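Long-range contacts in uncharacterized protein (Thermus thermophilus HB8, PDB 6SCE), which is probably a DNA nuclease of Type III CRISPR defence that is switched on when it binds cyclic oligoadenylate: residues 11-16 / 145-150; 47-52 / 149-154; 116-121 / 183-188. One frame throughout, in Å; residues are numbered along the deposited sequence.

Interaction 1. Residues 11-16 / 145-150. With nucleotides of chain B.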
loop_
_atom_site.group_PDB
_atom_site.type_symbol
_atom_site.label_atom_id
_atom_site.label_comp_id
_atom_site.label_asym_id
_atom_site.label_seq_id
_atom_site.Cartn_x
_atom_site.Cartn_y
_atom_site.Cartn_z
ATOM N N GLY A 11 -4.876 -13.280 8.075
ATOM C CA GLY A 11 -4.270 -11.958 8.229
ATOM C C GLY A 11 -5.254 -10.953 8.777
ATOM O O GLY A 11 -6.174 -11.300 9.527
ATOM N N ASN A 12 -5.066 -9.688 8.422
ATOM C CA ASN A 12 -5.898 -8.648 8.948
ATOM C C ASN A 12 -7.374 -8.812 8.619
ATOM O O ASN A 12 -8.237 -8.566 9.465
ATOM C CB ASN A 12 -5.448 -7.262 8.445
ATOM C CG ASN A 12 -4.172 -6.804 9.103
ATOM O OD1 ASN A 12 -3.857 -7.227 10.224
ATOM N ND2 ASN A 12 -3.392 -6.008 8.383
ATOM N N ASP A 13 -7.674 -9.117 7.371
ATOM C CA ASP A 13 -9.050 -9.109 6.937
ATOM C C ASP A 13 -9.739 -10.486 7.051
ATOM O O ASP A 13 -9.284 -11.447 6.468
ATOM C CB ASP A 13 -9.188 -8.596 5.509
ATOM C CG ASP A 13 -10.515 -7.925 5.309
ATOM O OD1 ASP A 13 -11.533 -8.641 5.311
ATOM O OD2 ASP A 13 -10.524 -6.676 5.212
ATOM N N PRO A 14 -10.839 -10.567 7.798
ATOM C CA PRO A 14 -11.500 -11.867 7.961
ATOM C C PRO A 14 -12.318 -12.286 6.751
ATOM O O PRO A 14 -12.704 -13.458 6.644
ATOM C CB PRO A 14 -12.418 -11.632 9.168
ATOM C CG PRO A 14 -12.735 -10.192 9.104
ATOM C CD PRO A 14 -11.457 -9.541 8.645
ATOM N N ALA A 15 -12.593 -11.357 5.850
ATOM C CA ALA A 15 -13.510 -11.690 4.744
ATOM C C ALA A 15 -13.050 -12.833 3.821
ATOM O O ALA A 15 -13.848 -13.709 3.478
ATOM C CB ALA A 15 -13.846 -10.469 3.937
ATOM N N PRO A 16 -11.772 -12.853 3.403
ATOM C CA PRO A 16 -11.381 -13.993 2.560
ATOM C C PRO A 16 -11.347 -15.311 3.317
ATOM O O PRO A 16 -11.568 -16.345 2.725
ATOM C CB PRO A 16 -9.978 -13.630 2.062
ATOM C CG PRO A 16 -9.499 -12.572 3.006
ATOM C CD PRO A 16 -10.730 -11.807 3.437
ATOM N N ARG A 145 -21.739 -7.548 9.613
ATOM C CA ARG A 145 -21.394 -8.137 10.897
ATOM C C ARG A 145 -19.858 -8.290 11.069
ATOM O O ARG A 145 -19.364 -8.262 12.178
ATOM C CB ARG A 145 -22.182 -9.433 11.180
ATOM C CG ARG A 145 -21.846 -10.596 10.279
ATOM C CD ARG A 145 -22.571 -11.888 10.697
ATOM N NE ARG A 145 -22.279 -12.212 12.075
ATOM C CZ ARG A 145 -23.013 -12.968 12.864
ATOM N NH1 ARG A 145 -24.098 -13.595 12.395
ATOM N NH2 ARG A 145 -22.612 -13.138 14.119
ATOM N N LEU A 146 -19.118 -8.426 9.970
ATOM C CA LEU A 146 -17.647 -8.560 10.010
ATOM C C LEU A 146 -16.900 -7.236 10.071
ATOM O O LEU A 146 -15.829 -7.184 10.657
ATOM C CB LEU A 146 -17.143 -9.333 8.778
ATOM C CG LEU A 146 -17.530 -10.829 8.699
ATOM C CD1 LEU A 146 -17.000 -11.471 7.439
ATOM C CD2 LEU A 146 -17.007 -11.536 9.933
ATOM N N TYR A 147 -17.453 -6.186 9.462
ATOM C CA TYR A 147 -16.778 -4.881 9.346
ATOM C C TYR A 147 -17.480 -3.779 10.126
ATOM O O TYR A 147 -16.841 -3.022 10.861
ATOM C CB TYR A 147 -16.733 -4.415 7.902
ATOM C CG TYR A 147 -15.861 -5.211 6.932
ATOM C CD1 TYR A 147 -15.079 -6.291 7.347
ATOM C CD2 TYR A 147 -15.813 -4.849 5.588
ATOM C CE1 TYR A 147 -14.276 -6.974 6.438
ATOM C CE2 TYR A 147 -15.018 -5.532 4.673
ATOM C CZ TYR A 147 -14.245 -6.584 5.102
ATOM O OH TYR A 147 -13.432 -7.256 4.190
ATOM N N LEU A 148 -18.786 -3.636 9.919
ATOM C CA LEU A 148 -19.460 -2.452 10.442
ATOM C C LEU A 148 -19.790 -2.581 11.927
ATOM O O LEU A 148 -19.461 -1.701 12.733
ATOM C CB LEU A 148 -20.699 -2.150 9.633
ATOM C CG LEU A 148 -20.447 -1.953 8.150
ATOM C CD1 LEU A 148 -21.745 -1.575 7.474
ATOM C CD2 LEU A 148 -19.365 -0.917 7.872
ATOM N N GLU A 149 -20.384 -3.696 12.305
ATOM C CA GLU A 149 -20.714 -3.924 13.702
ATOM C C GLU A 149 -19.494 -3.783 14.621
ATOM O O GLU A 149 -19.551 -3.045 15.611
ATOM C CB GLU A 149 -21.412 -5.284 13.876
ATOM C CG GLU A 149 -21.861 -5.581 15.299
ATOM C CD GLU A 149 -20.710 -5.942 16.243
ATOM O OE1 GLU A 149 -19.764 -6.664 15.822
ATOM O OE2 GLU A 149 -20.754 -5.520 17.430
ATOM N N PRO A 150 -18.380 -4.479 14.325
ATOM C CA PRO A 150 -17.255 -4.298 15.258
ATOM C C PRO A 150 -16.656 -2.891 15.303
ATOM O O PRO A 150 -15.985 -2.571 16.256
ATOM C CB PRO A 150 -16.198 -5.290 14.742
ATOM C CG PRO A 150 -16.572 -5.554 13.345
ATOM C CD PRO A 150 -18.079 -5.520 13.332
ATOM P P A B 2 -5.083 -10.291 4.691
ATOM O OP1 A B 2 -5.700 -9.100 5.353
ATOM O OP2 A B 2 -5.360 -11.696 5.157
ATOM O "O5'" A B 2 -5.480 -10.217 3.138
ATOM C "C5'" A B 2 -5.219 -11.372 2.307
ATOM C "C4'" A B 2 -5.718 -11.103 0.910
ATOM O "O4'" A B 2 -7.168 -11.004 0.949
ATOM C "C3'" A B 2 -5.214 -9.824 0.254
ATOM O "O3'" A B 2 -4.902 -10.035 -1.121
ATOM C "C2'" A B 2 -6.412 -8.884 0.361
ATOM O "O2'" A B 2 -6.450 -7.940 -0.687
ATOM C "C1'" A B 2 -7.570 -9.865 0.236
ATOM N N9 A B 2 -8.840 -9.383 0.743
ATOM C C8 A B 2 -9.053 -8.362 1.641
ATOM N N7 A B 2 -10.325 -8.131 1.843
ATOM C C5 A B 2 -10.987 -9.032 1.023
ATOM C C6 A B 2 -12.354 -9.272 0.779
ATOM N N6 A B 2 -13.338 -8.543 1.300
ATOM N N1 A B 2 -12.663 -10.281 -0.070
ATOM C C2 A B 2 -11.661 -10.939 -0.668
ATOM N N3 A B 2 -10.342 -10.795 -0.528
ATOM C C4 A B 2 -10.073 -9.807 0.338
ATOM P P A B 1 1.375 -9.307 1.419
ATOM O OP1 A B 1 2.343 -10.435 1.230
ATOM O OP2 A B 1 0.599 -8.856 0.198
ATOM O "O5'" A B 1 0.382 -9.755 2.585
ATOM C "C5'" A B 1 -0.926 -9.203 2.705
ATOM C "C4'" A B 1 -1.322 -9.247 4.161
ATOM O "O4'" A B 1 -0.573 -8.242 4.893
ATOM C "C3'" A B 1 -2.809 -8.959 4.397
ATOM O "O3'" A B 1 -3.477 -10.212 4.589
ATOM C "C2'" A B 1 -2.788 -8.059 5.641
ATOM O "O2'" A B 1 -2.819 -8.820 6.829
ATOM C "C1'" A B 1 -1.460 -7.327 5.497
ATOM N N9 A B 1 -1.510 -6.123 4.665
ATOM C C8 A B 1 -0.628 -5.789 3.675
ATOM N N7 A B 1 -0.923 -4.644 3.115
ATOM C C5 A B 1 -2.045 -4.193 3.790
ATOM C C6 A B 1 -2.832 -3.033 3.654
ATOM N N6 A B 1 -2.592 -2.091 2.746
ATOM N N1 A B 1 -3.886 -2.889 4.494
ATOM C C2 A B 1 -4.119 -3.858 5.391
ATOM N N3 A B 1 -3.454 -4.996 5.596
ATOM C C4 A B 1 -2.417 -5.104 4.751
#

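Interaction 2. Residues 47-52 / 149-154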
loop_
_atom_site.group_PDB
_atom_site.type_symbol
_atom_site.label_atom_id
_atom_site.label_comp_id
_atom_site.label_asym_id
_atom_site.label_seq_id
_atom_site.Cartn_x
_atom_site.Cartn_y
_atom_site.Cartn_z
ATOM N N GLY A 47 -8.285 -6.100 14.861
ATOM C CA GLY A 47 -8.480 -6.972 16.002
ATOM C C GLY A 47 -9.960 -7.189 16.276
ATOM O O GLY A 47 -10.401 -8.315 16.531
ATOM N N LYS A 48 -10.717 -6.106 16.238
ATOM C CA LYS A 48 -12.165 -6.168 16.443
ATOM C C LYS A 48 -12.894 -6.922 15.332
ATOM O O LYS A 48 -13.833 -7.666 15.591
ATOM C CB LYS A 48 -12.734 -4.755 16.608
ATOM C CG LYS A 48 -12.390 -4.123 17.955
ATOM C CD LYS A 48 -12.674 -2.626 17.946
ATOM C CE LYS A 48 -12.582 -2.046 19.355
ATOM N NZ LYS A 48 -12.859 -0.582 19.339
ATOM N N LYS A 49 -12.455 -6.744 14.095
ATOM C CA LYS A 49 -13.041 -7.471 12.977
ATOM C C LYS A 49 -12.778 -8.966 13.082
ATOM O O LYS A 49 -13.655 -9.782 12.744
ATOM C CB LYS A 49 -12.512 -6.914 11.653
ATOM C CG LYS A 49 -12.963 -5.482 11.365
ATOM C CD LYS A 49 -12.381 -4.958 10.055
ATOM C CE LYS A 49 -12.865 -3.554 9.729
ATOM N NZ LYS A 49 -12.131 -2.981 8.560
ATOM N N ARG A 50 -11.585 -9.327 13.577
ATOM C CA ARG A 50 -11.261 -10.696 13.780
ATOM C C ARG A 50 -12.149 -11.307 14.875
ATOM O O ARG A 50 -12.603 -12.440 14.721
ATOM C CB ARG A 50 -9.774 -10.884 14.117
ATOM C CG ARG A 50 -9.382 -12.335 14.278
ATOM C CD ARG A 50 -7.895 -12.490 14.519
ATOM N NE ARG A 50 -7.121 -12.072 13.352
ATOM C CZ ARG A 50 -5.797 -12.010 13.298
ATOM N NH1 ARG A 50 -5.052 -12.306 14.357
ATOM N NH2 ARG A 50 -5.217 -11.596 12.192
ATOM N N GLN A 51 -12.389 -10.574 15.963
ATOM C CA GLN A 51 -13.296 -11.073 17.005
ATOM C C GLN A 51 -14.712 -11.206 16.479
ATOM O O GLN A 51 -15.401 -12.140 16.852
ATOM C CB GLN A 51 -13.233 -10.232 18.298
ATOM C CG GLN A 51 -11.883 -10.355 18.995
ATOM C CD GLN A 51 -11.448 -11.810 19.212
ATOM O OE1 GLN A 51 -12.231 -12.634 19.688
ATOM N NE2 GLN A 51 -10.207 -12.138 18.831
ATOM N N ALA A 52 -15.131 -10.307 15.591
ATOM C CA ALA A 52 -16.437 -10.427 14.950
ATOM C C ALA A 52 -16.526 -11.689 14.074
ATOM O O ALA A 52 -17.545 -12.375 14.026
ATOM C CB ALA A 52 -16.739 -9.183 14.155
ATOM N N GLU A 149 -20.384 -3.696 12.305
ATOM C CA GLU A 149 -20.714 -3.924 13.702
ATOM C C GLU A 149 -19.494 -3.783 14.621
ATOM O O GLU A 149 -19.551 -3.045 15.611
ATOM C CB GLU A 149 -21.412 -5.284 13.876
ATOM C CG GLU A 149 -21.861 -5.581 15.299
ATOM C CD GLU A 149 -20.710 -5.942 16.243
ATOM O OE1 GLU A 149 -19.764 -6.664 15.822
ATOM O OE2 GLU A 149 -20.754 -5.520 17.430
ATOM N N PRO A 150 -18.380 -4.479 14.325
ATOM C CA PRO A 150 -17.255 -4.298 15.258
ATOM C C PRO A 150 -16.656 -2.891 15.303
ATOM O O PRO A 150 -15.985 -2.571 16.256
ATOM C CB PRO A 150 -16.198 -5.290 14.742
ATOM C CG PRO A 150 -16.572 -5.554 13.345
ATOM C CD PRO A 150 -18.079 -5.520 13.332
ATOM N N LEU A 151 -16.844 -2.086 14.257
ATOM C CA LEU A 151 -16.358 -0.714 14.259
ATOM C C LEU A 151 -17.383 0.264 14.898
ATOM O O LEU A 151 -17.155 1.461 14.904
ATOM C CB LEU A 151 -16.068 -0.247 12.832
ATOM C CG LEU A 151 -14.861 -0.834 12.089
ATOM C CD1 LEU A 151 -14.902 -0.463 10.616
ATOM C CD2 LEU A 151 -13.558 -0.381 12.707
ATOM N N GLY A 152 -18.511 -0.246 15.374
ATOM C CA GLY A 152 -19.545 0.575 15.999
ATOM C C GLY A 152 -20.320 1.431 15.005
ATOM O O GLY A 152 -20.851 2.485 15.366
ATOM N N GLU A 153 -20.395 0.995 13.753
ATOM C CA GLU A 153 -21.059 1.775 12.721
ATOM C C GLU A 153 -22.466 1.249 12.570
ATOM O O GLU A 153 -22.666 0.099 12.131
ATOM C CB GLU A 153 -20.343 1.659 11.364
ATOM C CG GLU A 153 -18.932 2.222 11.336
ATOM C CD GLU A 153 -18.864 3.745 11.410
ATOM O OE1 GLU A 153 -19.885 4.437 11.215
ATOM O OE2 GLU A 153 -17.767 4.251 11.692
ATOM N N ALA A 154 -23.448 2.089 12.910
ATOM C CA ALA A 154 -24.824 1.765 12.626
ATOM C C ALA A 154 -25.079 1.916 11.134
ATOM O O ALA A 154 -24.418 2.677 10.432
ATOM C CB ALA A 154 -25.785 2.648 13.442
#

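Interaction 3. Residues 116-121 / 183-188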
loop_
_atom_site.group_PDB
_atom_site.type_symbol
_atom_site.label_atom_id
_atom_site.label_comp_id
_atom_site.label_asym_id
_atom_site.label_seq_id
_atom_site.Cartn_x
_atom_site.Cartn_y
_atom_site.Cartn_z
ATOM N N LEU A 116 -15.923 -5.127 -9.887
ATOM C CA LEU A 116 -17.204 -5.524 -10.437
ATOM C C LEU A 116 -17.345 -6.986 -10.821
ATOM O O LEU A 116 -18.346 -7.368 -11.425
ATOM C CB LEU A 116 -17.597 -4.622 -11.626
ATOM C CG LEU A 116 -17.863 -3.161 -11.305
ATOM C CD1 LEU A 116 -18.321 -2.453 -12.573
ATOM C CD2 LEU A 116 -18.898 -2.997 -10.220
ATOM N N GLU A 117 -16.375 -7.830 -10.471
ATOM C CA GLU A 117 -16.540 -9.274 -10.667
ATOM C C GLU A 117 -16.825 -9.971 -9.357
ATOM O O GLU A 117 -16.520 -9.432 -8.307
ATOM C CB GLU A 117 -15.301 -9.858 -11.282
ATOM C CG GLU A 117 -15.200 -9.584 -12.773
ATOM C CD GLU A 117 -14.203 -10.491 -13.458
ATOM O OE1 GLU A 117 -13.672 -11.410 -12.805
ATOM O OE2 GLU A 117 -13.929 -10.258 -14.653
ATOM N N ALA A 118 -17.396 -11.165 -9.397
ATOM C CA ALA A 118 -17.471 -11.972 -8.192
ATOM C C ALA A 118 -16.078 -12.547 -7.957
ATOM O O ALA A 118 -15.321 -12.771 -8.918
ATOM C CB ALA A 118 -18.474 -13.105 -8.339
ATOM N N PRO A 119 -15.744 -12.824 -6.699
ATOM C CA PRO A 119 -14.458 -13.521 -6.441
ATOM C C PRO A 119 -14.413 -14.892 -7.092
ATOM O O PRO A 119 -15.473 -15.455 -7.404
ATOM C CB PRO A 119 -14.433 -13.686 -4.924
ATOM C CG PRO A 119 -15.409 -12.698 -4.409
ATOM C CD PRO A 119 -16.478 -12.557 -5.460
ATOM N N ARG A 120 -13.205 -15.413 -7.296
ATOM C CA ARG A 120 -12.984 -16.746 -7.843
ATOM C C ARG A 120 -12.277 -17.620 -6.831
ATOM O O ARG A 120 -11.447 -17.130 -6.074
ATOM C CB ARG A 120 -12.105 -16.651 -9.079
ATOM C CG ARG A 120 -12.643 -15.738 -10.168
ATOM C CD ARG A 120 -11.667 -15.647 -11.329
ATOM N NE ARG A 120 -12.133 -14.654 -12.270
ATOM C CZ ARG A 120 -11.948 -14.692 -13.578
ATOM N NH1 ARG A 120 -11.287 -15.689 -14.145
ATOM N NH2 ARG A 120 -12.433 -13.712 -14.313
ATOM N N ALA A 121 -12.607 -18.906 -6.809
ATOM C CA ALA A 121 -11.777 -19.893 -6.118
ATOM C C ALA A 121 -10.766 -20.433 -7.110
ATOM O O ALA A 121 -11.137 -20.869 -8.210
ATOM C CB ALA A 121 -12.637 -21.038 -5.587
ATOM N N VAL A 183 -22.278 -3.390 -1.411
ATOM C CA VAL A 183 -21.748 -4.759 -1.632
ATOM C C VAL A 183 -22.329 -5.316 -2.902
ATOM O O VAL A 183 -23.542 -5.431 -3.069
ATOM C CB VAL A 183 -21.995 -5.679 -0.442
ATOM C CG1 VAL A 183 -21.531 -7.094 -0.754
ATOM C CG2 VAL A 183 -21.283 -5.124 0.784
ATOM N N HIS A 184 -21.446 -5.615 -3.827
ATOM C CA HIS A 184 -21.820 -6.117 -5.128
ATOM C C HIS A 184 -20.968 -7.316 -5.468
ATOM O O HIS A 184 -19.728 -7.214 -5.475
ATOM C CB HIS A 184 -21.597 -5.055 -6.173
ATOM C CG HIS A 184 -21.984 -5.494 -7.544
ATOM N ND1 HIS A 184 -23.295 -5.728 -7.905
ATOM C CD2 HIS A 184 -21.237 -5.750 -8.639
ATOM C CE1 HIS A 184 -23.330 -6.124 -9.164
ATOM N NE2 HIS A 184 -22.098 -6.125 -9.639
ATOM N N ARG A 185 -21.646 -8.449 -5.694
ATOM C CA ARG A 185 -21.044 -9.728 -6.058
ATOM C C ARG A 185 -19.877 -10.057 -5.106
ATOM O O ARG A 185 -18.792 -10.432 -5.529
ATOM C CB ARG A 185 -20.605 -9.757 -7.520
ATOM C CG ARG A 185 -21.776 -9.511 -8.490
ATOM C CD ARG A 185 -21.348 -9.463 -9.946
ATOM N NE ARG A 185 -20.910 -10.762 -10.432
ATOM C CZ ARG A 185 -20.210 -10.971 -11.557
ATOM N NH1 ARG A 185 -19.867 -9.968 -12.365
ATOM N NH2 ARG A 185 -19.847 -12.206 -11.890
ATOM N N GLY A 186 -20.126 -9.858 -3.828
ATOM C CA GLY A 186 -19.168 -10.250 -2.805
ATOM C C GLY A 186 -18.069 -9.274 -2.460
ATOM O O GLY A 186 -17.229 -9.608 -1.629
ATOM N N LEU A 187 -18.056 -8.087 -3.072
ATOM C CA LEU A 187 -17.014 -7.113 -2.821
ATOM C C LEU A 187 -17.572 -5.787 -2.322
ATOM O O LEU A 187 -18.715 -5.412 -2.678
ATOM C CB LEU A 187 -16.183 -6.890 -4.084
ATOM C CG LEU A 187 -15.383 -8.070 -4.637
ATOM C CD1 LEU A 187 -14.730 -7.600 -5.928
ATOM C CD2 LEU A 187 -14.377 -8.526 -3.606
ATOM N N PRO A 188 -16.807 -5.103 -1.442
ATOM C CA PRO A 188 -17.231 -3.849 -0.858
ATOM C C PRO A 188 -16.753 -2.641 -1.640
ATOM O O PRO A 188 -15.623 -2.623 -2.137
ATOM C CB PRO A 188 -16.559 -3.874 0.515
ATOM C CG PRO A 188 -15.276 -4.585 0.240
ATOM C CD PRO A 188 -15.507 -5.531 -0.881
HETATM O O HOH W 1 -20.861 -6.995 -12.193
HETATM O O HOH W 2 -18.048 -6.708 -7.421
#

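Interaction 1. Residues 11-16 / 145-150
One carboxylate oxygen closes this contact and links it to the bound nucleotides A1 and A2, both of chain B: Asp13 OD1 takes a donor on each of its lone pairs. Tyr147 OH donates to the syn pair of Asp13 OD1 at 2.6 Å, while the anti pair receives the Ala15 N-H, with Ala15 N and Asp13 OD1 3.0 Å apart. That second bond caps the turn leading into helix 15-28. The phenol oxygen in turn accepts from the base, N6 of A2 of chain B lying 3.2 Å from Tyr147 OH, so adenine amine, tyrosine and aspartate form a relay in that order. With one N-H and one O-H donated to the same oxygen, the carboxylate would be expected to stay ionised. Asp13 carries its CG anti to the backbone N (chi1 -150°), which swings the carboxylate to the tip of the phenol; its plane stands 79° from that of the ring. Ala15 CB packs against both partners of this junction, 3.2 Å from Tyr147 OH and 3.3 Å from A2 N6, and Pro14 CD lies at the ring edge. The loop also holds the nucleotide backbone. Asp13 N donates to A2 OP1 at 2.8 Å, Asn12 N to A1 O2' at 2.9 Å, and the Asn12 amide reaches the A1 base through ND2 and N3. The bare CA of Gly11 lies against A2 OP2, and Pro16 presses its ring on C4 and C5 of the A2 base. This is the ligand-binding loop after the first strand of a Rossmann-like CARF domain. It runs from strand 5-10 into helix 15-28, with helix 44-59 touching it through Phe53 on Pro14, and helix 140-148 supplying Tyr147 and Leu146 from its C-terminal end.

Interaction 2. Residues 47-52 / 149-154
Lys48, Lys49 and Leu151 all turn CG anti to their own carbonyl carbon and beside the backbone N, and beyond CG both lysine chains run fully extended. For Lys49 (chi1 -67°) this sends the aliphatic chain past Pro150 and on to Leu151 (chi1 -71°), where Lys49 CE meets Leu151 CD1 at 3.8 Å. Between these side chains Pro150 is the piece that fits: its ring points at helix 44-59 and lodges over one turn of it. Pro150 CB rests 3.5 Å from Lys48 O, a carbonyl already accepting from Ala52 N within the helix, and Pro150 CG meets Ala52 CB at 3.7 Å and Lys49 CA at 4.0 Å. Lys49 crosses the proline at about a right angle, giving CG to CG contact, while Lys48 CD passes over Pro150 O and its amino end leads off from the contact. No hydrogen bond joins the two segments; the fit is by van der Waals contact, in part against carbonyl oxygens. The amino group of Lys49 finds its partners beyond them, in a hydrogen bond to Arg218 O and a cation-pi contact with the Tyr147 ring. Just after Pro150 the chain turns through a Schellman motif that ends helix 140-148: Gly152 N reaches Glu149 O at 3.0 Å, Glu153 N returns to Leu148 O, and Gly152, with phi 73°, is its C-prime residue. The contact therefore sets the C-terminal end of helix 140-148 against helix 44-59, with helix 206-220 meeting Leu151 and Glu153 before the chain enters strand 156-158.

Interaction 3. Residues 116-121 / 183-188
Water 1 is the best-held polar atom, gripped by three protein groups at the tip of a two-residue beta hairpin. It donates to Leu116 O at 2.7 Å, accepts from Arg185 NH1 at 3.1 Å, and meets His184 NE2 at 3.0 Å, lying in the plane of both the imidazole and the guanidinium. The hairpin joins strands 179-184 and 187-192 through a type I' turn, closed by the hydrogen-bonded pair His184 and Leu187, whose His184 N to Leu187 O distance is 3.0 Å. A second water joins the two backbones, donating to His184 O at 2.6 Å and to Glu117 O at 3.2 Å. Arg185 bends at chi3 (69°) so that its guanidinium lies with one face over the backbone of the other segment: Ala118 N sits above its centre and Glu117 CA above its rim. Arg185 NH2 also forms a salt bridge with Glu134, outside both segments. His184 turns its CG anti to the backbone N, and its CD2 then meets Leu116 CD2 obliquely. Leu187 CD1 touches Glu117 O at 3.5 Å. The hairpin tip thus packs against the lead-in to strand 120-125 of the neighbouring sheet; the backbones meet in a CA-H...O contact, Ala118 CA to Arg185 O at 3.3 Å with 167° at the hydrogen.

In the fold
Interactions 1 and 2 share Glu149 and Pro150 and have centres 7 Å apart. Arg50 of helix 44-59 joins them directly, Arg50 NH2 lying 2.8 Å from Gly11 O, so the helix that receives Pro150 also hydrogen-bonds to the nucleotide-binding loop. Interaction 1 bonds directly to chain B. The nearest atom of interaction 2 is about 7 Å from the bound nucleic acid. For interaction 3, the nearest atom is about 4 Å from the bound nucleic acid. The centre of interaction 3 lies about 15 Å from that of interaction 1 and about 21 Å from that of interaction 2, touching neither, but Tyr143 of helix 140-148 bridges interactions 1 and 3: its ring meets that of Tyr147 and its hydroxyl hydrogen-bonds to Gly186 O.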